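Local coordinates for protein beta-1,4-galactanase (Humicola insolens, PDB 1HJQ) that hydrolyses beta-1,4-galactosidic linkages in type I arabinogalactans, as a family 53 glycoside hydrolase of clan GH-A, at residues 78-83 with 128-133; 87-92 with 135-140; 148-153 with 188-193. All blocks are in the same frame, centred on the assembly; numbering follows the deposited sequence.

Contact 1 (78-83 with 128-133)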
loop_
_atom_site.group_PDB
_atom_site.type_symbol
_atom_site.label_atom_id
_atom_site.label_comp_id
_atom_site.label_asym_id
_atom_site.label_seq_id
_atom_site.Cartn_x
_atom_site.Cartn_y
_atom_site.Cartn_z
ATOM N N ILE A 78 -0.936 4.887 -6.558
ATOM C CA ILE A 78 -2.362 4.988 -6.258
ATOM C C ILE A 78 -2.868 3.642 -5.763
ATOM O O ILE A 78 -2.725 2.627 -6.436
ATOM C CB ILE A 78 -3.176 5.422 -7.507
ATOM C CG1 ILE A 78 -2.812 6.861 -7.897
ATOM C CG2 ILE A 78 -4.677 5.310 -7.226
ATOM C CD1 ILE A 78 -3.289 7.926 -6.915
ATOM N N ASN A 79 -3.466 3.656 -4.578
ATOM C CA ASN A 79 -3.975 2.459 -3.928
ATOM C C ASN A 79 -5.502 2.452 -3.858
ATOM O O ASN A 79 -6.089 3.028 -2.942
ATOM C CB ASN A 79 -3.360 2.396 -2.525
ATOM C CG ASN A 79 -4.046 1.406 -1.604
ATOM O OD1 ASN A 79 -4.097 1.634 -0.403
ATOM N ND2 ASN A 79 -4.556 0.306 -2.149
ATOM N N PHE A 80 -6.133 1.803 -4.834
ATOM C CA PHE A 80 -7.590 1.696 -4.902
ATOM C C PHE A 80 -8.111 0.713 -3.873
ATOM O O PHE A 80 -7.624 -0.408 -3.803
ATOM C CB PHE A 80 -8.043 1.181 -6.273
ATOM C CG PHE A 80 -8.101 2.233 -7.338
ATOM C CD1 PHE A 80 -8.891 3.369 -7.170
ATOM C CD2 PHE A 80 -7.376 2.089 -8.515
ATOM C CE1 PHE A 80 -8.956 4.346 -8.156
ATOM C CE2 PHE A 80 -7.436 3.064 -9.505
ATOM C CZ PHE A 80 -8.230 4.195 -9.321
ATOM N N HIS A 81 -9.098 1.122 -3.083
ATOM C CA HIS A 81 -9.686 0.216 -2.108
ATOM C C HIS A 81 -10.989 -0.321 -2.687
ATOM O O HIS A 81 -11.532 -1.313 -2.202
ATOM C CB HIS A 81 -9.982 0.919 -0.778
ATOM C CG HIS A 81 -8.787 1.073 0.108
ATOM N ND1 HIS A 81 -8.833 0.834 1.466
ATOM C CD2 HIS A 81 -7.519 1.463 -0.162
ATOM C CE1 HIS A 81 -7.645 1.068 1.993
ATOM N NE2 HIS A 81 -6.830 1.452 1.027
ATOM N N TYR A 82 -11.479 0.340 -3.730
ATOM C CA TYR A 82 -12.731 -0.045 -4.379
ATOM C C TYR A 82 -13.824 -0.257 -3.351
ATOM O O TYR A 82 -14.535 -1.263 -3.368
ATOM C CB TYR A 82 -12.542 -1.313 -5.211
ATOM C CG TYR A 82 -11.623 -1.115 -6.391
ATOM C CD1 TYR A 82 -11.742 0.021 -7.201
ATOM C CD2 TYR A 82 -10.665 -2.069 -6.723
ATOM C CE1 TYR A 82 -10.939 0.199 -8.311
ATOM C CE2 TYR A 82 -9.856 -1.903 -7.835
ATOM C CZ TYR A 82 -10.001 -0.766 -8.629
ATOM O OH TYR A 82 -9.225 -0.602 -9.759
ATOM N N SER A 83 -13.943 0.717 -2.457
ATOM C CA SER A 83 -14.929 0.700 -1.395
ATOM C C SER A 83 -15.128 2.148 -0.931
ATOM O O SER A 83 -14.322 3.018 -1.268
ATOM C CB SER A 83 -14.412 -0.166 -0.246
ATOM O OG SER A 83 -15.375 -0.293 0.778
ATOM N N ASP A 128 2.490 6.246 -11.186
ATOM C CA ASP A 128 3.539 5.265 -11.441
ATOM C C ASP A 128 3.168 3.826 -11.100
ATOM O O ASP A 128 3.576 2.894 -11.797
ATOM C CB ASP A 128 4.794 5.694 -10.699
ATOM C CG ASP A 128 5.278 7.049 -11.157
ATOM O OD1 ASP A 128 5.723 7.137 -12.320
ATOM O OD2 ASP A 128 5.191 8.027 -10.380
ATOM N N ILE A 129 2.405 3.649 -10.025
ATOM C CA ILE A 129 1.943 2.328 -9.622
ATOM C C ILE A 129 0.475 2.434 -9.233
ATOM O O ILE A 129 0.057 3.432 -8.644
ATOM C CB ILE A 129 2.701 1.786 -8.403
ATOM C CG1 ILE A 129 4.170 1.567 -8.744
ATOM C CG2 ILE A 129 2.081 0.474 -7.958
ATOM C CD1 ILE A 129 4.985 1.096 -7.563
ATOM N N VAL A 130 -0.299 1.406 -9.568
ATOM C CA VAL A 130 -1.719 1.358 -9.234
ATOM C C VAL A 130 -2.061 -0.039 -8.742
ATOM O O VAL A 130 -1.840 -1.020 -9.453
ATOM C CB VAL A 130 -2.629 1.620 -10.458
ATOM C CG1 VAL A 130 -4.075 1.738 -10.008
ATOM C CG2 VAL A 130 -2.205 2.873 -11.174
ATOM N N SER A 131 -2.584 -0.141 -7.528
ATOM C CA SER A 131 -2.985 -1.449 -7.031
ATOM C C SER A 131 -4.486 -1.506 -7.239
ATOM O O SER A 131 -5.216 -0.613 -6.809
ATOM C CB SER A 131 -2.644 -1.633 -5.542
ATOM O OG SER A 131 -3.515 -0.900 -4.703
ATOM N N ILE A 132 -4.945 -2.532 -7.940
ATOM C CA ILE A 132 -6.361 -2.674 -8.176
ATOM C C ILE A 132 -6.964 -3.423 -6.991
ATOM O O ILE A 132 -7.299 -4.604 -7.074
ATOM C CB ILE A 132 -6.614 -3.416 -9.495
ATOM C CG1 ILE A 132 -5.672 -4.617 -9.609
ATOM C CG2 ILE A 132 -6.393 -2.471 -10.664
ATOM C CD1 ILE A 132 -5.896 -5.452 -10.849
ATOM N N GLY A 133 -7.083 -2.717 -5.875
ATOM C CA GLY A 133 -7.628 -3.308 -4.670
ATOM C C GLY A 133 -6.646 -3.124 -3.533
ATOM O O GLY A 133 -5.501 -2.725 -3.767
#
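Tyr-82 lies across the end of strand 129-132 and meets Ile-132 obliquely. Its hydroxyl oxygen OH is 3.5 Å from Ile-132 CG2. Ile-132 CB lies at the ring edge, 3.9 Å from Tyr-82 CE2. Tyr-82 CD2 and CE2 also come close to the backbone of Gly-133, at a slant to the ring. One ring face carries Phe-80 CB, offset toward the rim. The hydroxyl is hydrogen-bonded to Thr-113 of helix 102-123, which holds the far end of the ring. An alanine here would probably open a gap beside Ile-132 and Gly-133 and leave Thr-113 without this partner.

Phe-80 has CG anti to the carbonyl carbon (chi1 -81°), which brings its CD2 to 3.6 Å from Val-130 CG1. Ile-78 CG2 sits over the centre of one face of the Phe-80 ring. Ile-78, Phe-80 and Val-130 pack on helix 102-123 from one face of the sheet, and Ile-132 packs from the same face on helix 150-165. Asn-79 and Ser-131 take the other face. Ser-131 OG donates to Gly-133 O at 2.9 Å.

The two strands run parallel, 8° apart. Ile-78 N donates to Ile-129 O (2.7 Å), and Ser-131 N donates to Ile-78 O (3.0 Å). Phe-80 N reaches Ser-131 O at 3.3 Å. At Gly-133 a CB would strike the preceding carbonyl oxygen.

The side chain of Asn-79 is about 5 Å from that of Glu-245, the probable nucleophile. This is the pairing of neighbouring strands in a TIM barrel: apolar side chains face the helices, and polar ones face the interior near the catalytic end.

Contact 2 (87-92 with 135-140)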
loop_
_atom_site.group_PDB
_atom_site.type_symbol
_atom_site.label_atom_id
_atom_site.label_comp_id
_atom_site.label_asym_id
_atom_site.label_seq_id
_atom_site.Cartn_x
_atom_site.Cartn_y
_atom_site.Cartn_z
ATOM N N ALA A 87 -10.800 -0.909 3.041
ATOM C CA ALA A 87 -10.906 -2.250 2.484
ATOM C C ALA A 87 -9.722 -3.067 2.983
ATOM O O ALA A 87 -8.583 -2.610 2.937
ATOM C CB ALA A 87 -10.905 -2.205 0.973
ATOM N N ASP A 88 -10.012 -4.263 3.488
ATOM C CA ASP A 88 -8.999 -5.184 3.986
ATOM C C ASP A 88 -9.584 -6.604 3.917
ATOM O O ASP A 88 -10.743 -6.781 3.539
ATOM C CB ASP A 88 -8.582 -4.812 5.421
ATOM C CG ASP A 88 -9.756 -4.711 6.375
ATOM O OD1 ASP A 88 -10.635 -5.598 6.347
ATOM O OD2 ASP A 88 -9.795 -3.749 7.168
ATOM N N PRO A 89 -8.799 -7.631 4.286
ATOM C CA PRO A 89 -9.270 -9.022 4.243
ATOM C C PRO A 89 -10.624 -9.305 4.887
ATOM O O PRO A 89 -11.311 -10.239 4.499
ATOM C CB PRO A 89 -8.148 -9.786 4.933
ATOM C CG PRO A 89 -6.940 -8.967 4.613
ATOM C CD PRO A 89 -7.440 -7.570 4.852
ATOM N N ALA A 90 -11.015 -8.506 5.868
ATOM C CA ALA A 90 -12.290 -8.749 6.524
ATOM C C ALA A 90 -13.376 -7.782 6.084
ATOM O O ALA A 90 -14.521 -7.916 6.505
ATOM C CB ALA A 90 -12.123 -8.699 8.046
ATOM N N HIS A 91 -13.027 -6.814 5.242
ATOM C CA HIS A 91 -14.015 -5.849 4.765
ATOM C C HIS A 91 -13.732 -5.385 3.339
ATOM O O HIS A 91 -12.743 -4.699 3.077
ATOM C CB HIS A 91 -14.064 -4.608 5.665
ATOM C CG HIS A 91 -13.999 -4.900 7.131
ATOM N ND1 HIS A 91 -12.865 -5.395 7.741
ATOM C CD2 HIS A 91 -14.911 -4.728 8.116
ATOM C CE1 HIS A 91 -13.081 -5.511 9.039
ATOM N NE2 HIS A 91 -14.317 -5.113 9.294
ATOM N N GLN A 92 -14.612 -5.768 2.422
ATOM C CA GLN A 92 -14.511 -5.394 1.017
ATOM C C GLN A 92 -15.931 -4.998 0.616
ATOM O O GLN A 92 -16.581 -5.657 -0.199
ATOM C CB GLN A 92 -14.028 -6.584 0.179
ATOM C CG GLN A 92 -12.569 -6.998 0.408
ATOM C CD GLN A 92 -11.552 -5.967 -0.098
ATOM O OE1 GLN A 92 -11.716 -5.381 -1.174
ATOM N NE2 GLN A 92 -10.489 -5.762 0.671
ATOM N N GLU A 135 -5.229 -5.266 -0.148
ATOM C CA GLU A 135 -5.202 -6.486 0.657
ATOM C C GLU A 135 -6.427 -7.335 0.318
ATOM O O GLU A 135 -7.184 -7.729 1.207
ATOM C CB GLU A 135 -5.211 -6.156 2.160
ATOM C CG GLU A 135 -4.029 -5.327 2.648
ATOM C CD GLU A 135 -3.867 -5.354 4.173
ATOM O OE1 GLU A 135 -4.862 -5.128 4.892
ATOM O OE2 GLU A 135 -2.740 -5.593 4.656
ATOM N N ILE A 136 -6.618 -7.606 -0.972
ATOM C CA ILE A 136 -7.757 -8.388 -1.432
ATOM C C ILE A 136 -7.601 -9.906 -1.281
ATOM O O ILE A 136 -8.122 -10.666 -2.091
ATOM C CB ILE A 136 -8.092 -8.056 -2.908
ATOM C CG1 ILE A 136 -6.868 -8.303 -3.804
ATOM C CG2 ILE A 136 -8.544 -6.606 -3.011
ATOM C CD1 ILE A 136 -7.092 -7.998 -5.295
ATOM N N THR A 137 -6.911 -10.338 -0.227
ATOM C CA THR A 137 -6.692 -11.760 0.027
ATOM C C THR A 137 -7.984 -12.574 0.057
ATOM O O THR A 137 -8.010 -13.719 -0.392
ATOM C CB THR A 137 -5.985 -11.987 1.360
ATOM O OG1 THR A 137 -4.872 -11.094 1.472
ATOM C CG2 THR A 137 -5.500 -13.414 1.447
ATOM N N GLN A 138 -9.043 -12.000 0.616
ATOM C CA GLN A 138 -10.328 -12.691 0.668
ATOM C C GLN A 138 -11.221 -12.113 -0.424
ATOM O O GLN A 138 -12.452 -12.123 -0.317
ATOM C CB GLN A 138 -11.003 -12.516 2.035
ATOM C CG GLN A 138 -10.262 -13.161 3.207
ATOM C CD GLN A 138 -9.840 -14.605 2.929
ATOM O OE1 GLN A 138 -10.660 -15.453 2.570
ATOM N NE2 GLN A 138 -8.549 -14.886 3.103
ATOM N N GLY A 139 -10.583 -11.599 -1.471
ATOM C CA GLY A 139 -11.324 -11.024 -2.577
ATOM C C GLY A 139 -11.669 -9.558 -2.375
ATOM O O GLY A 139 -11.173 -8.916 -1.447
ATOM N N LEU A 140 -12.526 -9.037 -3.250
ATOM C CA LEU A 140 -12.949 -7.644 -3.196
ATOM C C LEU A 140 -14.394 -7.532 -3.647
ATOM O O LEU A 140 -14.976 -8.505 -4.121
ATOM C CB LEU A 140 -12.080 -6.785 -4.119
ATOM C CG LEU A 140 -12.248 -6.974 -5.631
ATOM C CD1 LEU A 140 -11.513 -5.870 -6.362
ATOM C CD2 LEU A 140 -11.719 -8.325 -6.065
#
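Residues 87-92 fold into a type I beta turn from Asp-88 to His-91 and pass beside 135-140, with Asp-88 CA 5.2 Å from Glu-135 CA and Gln-92 CA 5.0 Å from Leu-140 CA. Pro-89 crosses the Glu-135 side chain obliquely. Its CD lies 3.6 Å from Glu-135 OE1, and its CG rests near the backbone oxygen of Glu-135. The Glu-135 chain is extended beyond CG (chi2 -164°), which lays the carboxylate alongside the CD corner of the proline ring. Its OE2 is hydrogen-bonded to Ser-212. CB and CG of Gln-138 pack on Pro-89 O.

Gln-92 bends at chi2 (-69°) and turns its amide back over the turn. OE1 comes to 3.3 Å from Leu-140 CB, while NE2 donates to Asp-88 O at 3.1 Å. That bond arrives from above the carbonyl plane. His-91 N reaches the same oxygen from the opposite face. NE2 also bonds Asn-134 O, so both polar ties help to fix the amide.

Asp-88 OD1 accepts from Ala-90 N, an Asx turn. Its syn lone pair takes His-91 ND1 at 2.6 Å, in the plane of the imidazole.

The two segments lie in loops that follow strands 75-80 and 129-132. They line the catalytic end of the TIM barrel, with Glu-135 the probable proton donor, its side chain about 4 Å from that of Glu-245.

Contact 3 (148-153 with 188-193)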
loop_
_atom_site.group_PDB
_atom_site.type_symbol
_atom_site.label_atom_id
_atom_site.label_comp_id
_atom_site.label_asym_id
_atom_site.label_seq_id
_atom_site.Cartn_x
_atom_site.Cartn_y
_atom_site.Cartn_z
ATOM N N ASN A 148 -13.258 -17.622 -3.195
ATOM C CA ASN A 148 -13.775 -18.899 -3.647
ATOM C C ASN A 148 -14.696 -18.620 -4.827
ATOM O O ASN A 148 -15.163 -19.533 -5.498
ATOM C CB ASN A 148 -14.444 -19.646 -2.499
ATOM C CG ASN A 148 -13.421 -20.213 -1.518
ATOM O OD1 ASN A 148 -12.378 -19.603 -1.278
ATOM N ND2 ASN A 148 -13.715 -21.378 -0.948
ATOM N N ASN A 149 -14.932 -17.333 -5.075
ATOM C CA ASN A 149 -15.716 -16.877 -6.223
ATOM C C ASN A 149 -14.623 -16.494 -7.210
ATOM O O ASN A 149 -14.678 -15.454 -7.868
ATOM C CB ASN A 149 -16.540 -15.639 -5.876
ATOM C CG ASN A 149 -17.827 -15.979 -5.157
ATOM O OD1 ASN A 149 -17.939 -17.030 -4.524
ATOM N ND2 ASN A 149 -18.803 -15.082 -5.236
ATOM N N TRP A 150 -13.611 -17.347 -7.271
ATOM C CA TRP A 150 -12.460 -17.146 -8.129
ATOM C C TRP A 150 -12.797 -16.613 -9.515
ATOM O O TRP A 150 -12.100 -15.737 -10.030
ATOM C CB TRP A 150 -11.685 -18.456 -8.233
ATOM C CG TRP A 150 -11.228 -18.952 -6.891
ATOM C CD1 TRP A 150 -11.532 -20.152 -6.304
ATOM C CD2 TRP A 150 -10.366 -18.263 -5.975
ATOM N NE1 TRP A 150 -10.908 -20.254 -5.083
ATOM C CE2 TRP A 150 -10.187 -19.108 -4.854
ATOM C CE3 TRP A 150 -9.723 -17.012 -5.993
ATOM C CZ2 TRP A 150 -9.391 -18.744 -3.761
ATOM C CZ3 TRP A 150 -8.933 -16.649 -4.909
ATOM C CH2 TRP A 150 -8.774 -17.515 -3.805
ATOM N N TYR A 151 -13.861 -17.131 -10.123
ATOM C CA TYR A 151 -14.237 -16.664 -11.448
ATOM C C TYR A 151 -14.567 -15.182 -11.404
ATOM O O TYR A 151 -14.004 -14.399 -12.157
ATOM C CB TYR A 151 -15.445 -17.425 -11.996
ATOM C CG TYR A 151 -15.842 -16.943 -13.375
ATOM C CD1 TYR A 151 -15.056 -17.242 -14.485
ATOM C CD2 TYR A 151 -16.971 -16.137 -13.566
ATOM C CE1 TYR A 151 -15.376 -16.755 -15.753
ATOM C CE2 TYR A 151 -17.298 -15.643 -14.838
ATOM C CZ TYR A 151 -16.493 -15.960 -15.925
ATOM O OH TYR A 151 -16.796 -15.495 -17.189
ATOM N N ASN A 152 -15.485 -14.799 -10.518
ATOM C CA ASN A 152 -15.870 -13.397 -10.409
ATOM C C ASN A 152 -14.667 -12.506 -10.135
ATOM O O ASN A 152 -14.566 -11.414 -10.690
ATOM C CB ASN A 152 -16.918 -13.193 -9.307
ATOM C CG ASN A 152 -18.301 -13.717 -9.697
ATOM O OD1 ASN A 152 -18.586 -13.953 -10.877
ATOM N ND2 ASN A 152 -19.172 -13.885 -8.700
ATOM N N ILE A 153 -13.753 -12.971 -9.287
ATOM C CA ILE A 153 -12.566 -12.189 -8.944
ATOM C C ILE A 153 -11.680 -11.887 -10.154
ATOM O O ILE A 153 -11.390 -10.718 -10.446
ATOM C CB ILE A 153 -11.715 -12.902 -7.863
ATOM C CG1 ILE A 153 -12.528 -13.033 -6.572
ATOM C CG2 ILE A 153 -10.450 -12.119 -7.590
ATOM C CD1 ILE A 153 -11.873 -13.882 -5.509
ATOM N N GLN A 188 -0.285 -16.669 -0.549
ATOM C CA GLN A 188 0.099 -16.048 -1.828
ATOM C C GLN A 188 -0.061 -16.993 -3.023
ATOM O O GLN A 188 -0.441 -16.565 -4.124
ATOM C CB GLN A 188 1.547 -15.607 -1.810
ATOM C CG GLN A 188 1.943 -14.617 -0.694
ATOM C CD GLN A 188 1.021 -13.408 -0.572
ATOM O OE1 GLN A 188 0.578 -12.811 -1.571
ATOM N NE2 GLN A 188 0.759 -13.018 0.668
ATOM N N ASN A 189 0.240 -18.276 -2.788
ATOM C CA ASN A 189 0.176 -19.344 -3.791
ATOM C C ASN A 189 -1.278 -19.731 -4.058
ATOM O O ASN A 189 -1.690 -19.770 -5.214
ATOM C CB ASN A 189 1.004 -20.576 -3.327
ATOM C CG ASN A 189 1.101 -21.666 -4.402
ATOM O OD1 ASN A 189 0.820 -21.407 -5.573
ATOM N ND2 ASN A 189 1.519 -22.878 -4.012
ATOM N N TRP A 190 -2.029 -20.045 -3.002
ATOM C CA TRP A 190 -3.449 -20.398 -3.098
ATOM C C TRP A 190 -4.236 -19.332 -3.883
ATOM O O TRP A 190 -4.961 -19.623 -4.838
ATOM C CB TRP A 190 -3.990 -20.523 -1.672
ATOM C CG TRP A 190 -5.460 -20.413 -1.503
ATOM C CD1 TRP A 190 -6.380 -21.381 -1.748
ATOM C CD2 TRP A 190 -6.182 -19.294 -0.966
ATOM N NE1 TRP A 190 -7.633 -20.945 -1.389
ATOM C CE2 TRP A 190 -7.540 -19.666 -0.905
ATOM C CE3 TRP A 190 -5.813 -18.015 -0.527
ATOM C CZ2 TRP A 190 -8.537 -18.806 -0.420
ATOM C CZ3 TRP A 190 -6.810 -17.153 -0.041
ATOM C CH2 TRP A 190 -8.152 -17.559 0.006
ATOM N N TRP A 191 -4.085 -18.085 -3.468
ATOM C CA TRP A 191 -4.780 -16.989 -4.114
ATOM C C TRP A 191 -4.485 -16.844 -5.610
ATOM O O TRP A 191 -5.380 -17.001 -6.449
ATOM C CB TRP A 191 -4.447 -15.672 -3.423
ATOM C CG TRP A 191 -5.447 -14.616 -3.722
ATOM C CD1 TRP A 191 -6.598 -14.359 -3.032
ATOM C CD2 TRP A 191 -5.410 -13.681 -4.804
ATOM N NE1 TRP A 191 -7.281 -13.319 -3.614
ATOM C CE2 TRP A 191 -6.572 -12.882 -4.705
ATOM C CE3 TRP A 191 -4.510 -13.441 -5.849
ATOM C CZ2 TRP A 191 -6.856 -11.857 -5.610
ATOM C CZ3 TRP A 191 -4.791 -12.430 -6.744
ATOM C CH2 TRP A 191 -5.956 -11.646 -6.620
ATOM N N TYR A 192 -3.238 -16.530 -5.948
ATOM C CA TYR A 192 -2.872 -16.339 -7.349
ATOM C C TYR A 192 -3.184 -17.553 -8.218
ATOM O O TYR A 192 -3.656 -17.412 -9.350
ATOM C CB TYR A 192 -1.389 -15.958 -7.459
ATOM C CG TYR A 192 -1.100 -14.525 -7.044
ATOM C CD1 TYR A 192 -1.530 -13.445 -7.830
ATOM C CD2 TYR A 192 -0.408 -14.247 -5.866
ATOM C CE1 TYR A 192 -1.275 -12.131 -7.452
ATOM C CE2 TYR A 192 -0.146 -12.937 -5.474
ATOM C CZ TYR A 192 -0.581 -11.881 -6.271
ATOM O OH TYR A 192 -0.306 -10.582 -5.894
ATOM N N THR A 193 -2.930 -18.744 -7.691
ATOM C CA THR A 193 -3.207 -19.957 -8.439
ATOM C C THR A 193 -4.683 -19.984 -8.832
ATOM O O THR A 193 -5.032 -20.095 -10.010
ATOM C CB THR A 193 -2.887 -21.211 -7.601
ATOM O OG1 THR A 193 -1.467 -21.315 -7.428
ATOM C CG2 THR A 193 -3.424 -22.476 -8.291
#
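An aromatic cluster of Trp-150, Trp-190 and Trp-191 joins two neighbouring outer helices of the TIM barrel, 150-165 and 185-198. Trp-150 stands at the first turn of its helix. Its indole points one edge at both partners in T-shaped (edge-to-face) stacks.

Against Trp-190, Trp-150 CZ2 comes down on one face, offset toward the rim, 3.4 Å from Trp-190 CZ2. The six-membered rings are 5.0 Å apart between centroids, with their planes at 82°. Against Trp-191, Trp-150 CZ3 lies over the face of the pyrrole ring, 3.8 Å from Trp-191 CD1. This six-membered to five-membered ring pair has centroids 5.3 Å apart, and the planes are again 82° apart. Trp-191 has CG anti to the backbone N (chi1 -161°). Its CB points away from the other helix, yet the indole swings back to meet Trp-150.

Ile-153, one turn further on, brings CG2 to 4.1 Å from Trp-191 CZ2. Asn-148 OD1 lies near the edge of Trp-190, 4.0 Å from its CZ2. The backbone N of Asn-148 also sits over the centre of one Trp-150 face. Outside the cluster, Trp-191 packs on Val-177 of strand 174-179 and on Ile-136, while Trp-190 touches Gln-138 and Thr-147.

No hydrogen bond crosses between the two segments. The contact therefore rests on ring packing. The edge C-H groups of Trp-150, slightly positive, probably gain some attraction from the electron-rich faces they meet. Because its edge is met by two faces, the Trp-150 indole is probably restricted in turning.

Overall arrangement
From the N terminus, strand 75-80 leads into residues 87-92, and helix 102-123 then carries the chain to strand 129-132. Contact 1 closes this beta-alpha-beta unit at the barrel wall. Contact 2 closes a similar span between the loops that follow the same two strands. The two cross, because their segments alternate along the chain, and they touch where Tyr-82 packs on Leu-140 and where His-81 probably hydrogen-bonds the backbone of Ala-87. Contact 3 opens only after both have closed and spans strand 174-179, tying helix 150-165 to helix 185-198. It touches contact 2 through Trp-190 and Trp-191 but does not reach contact 1.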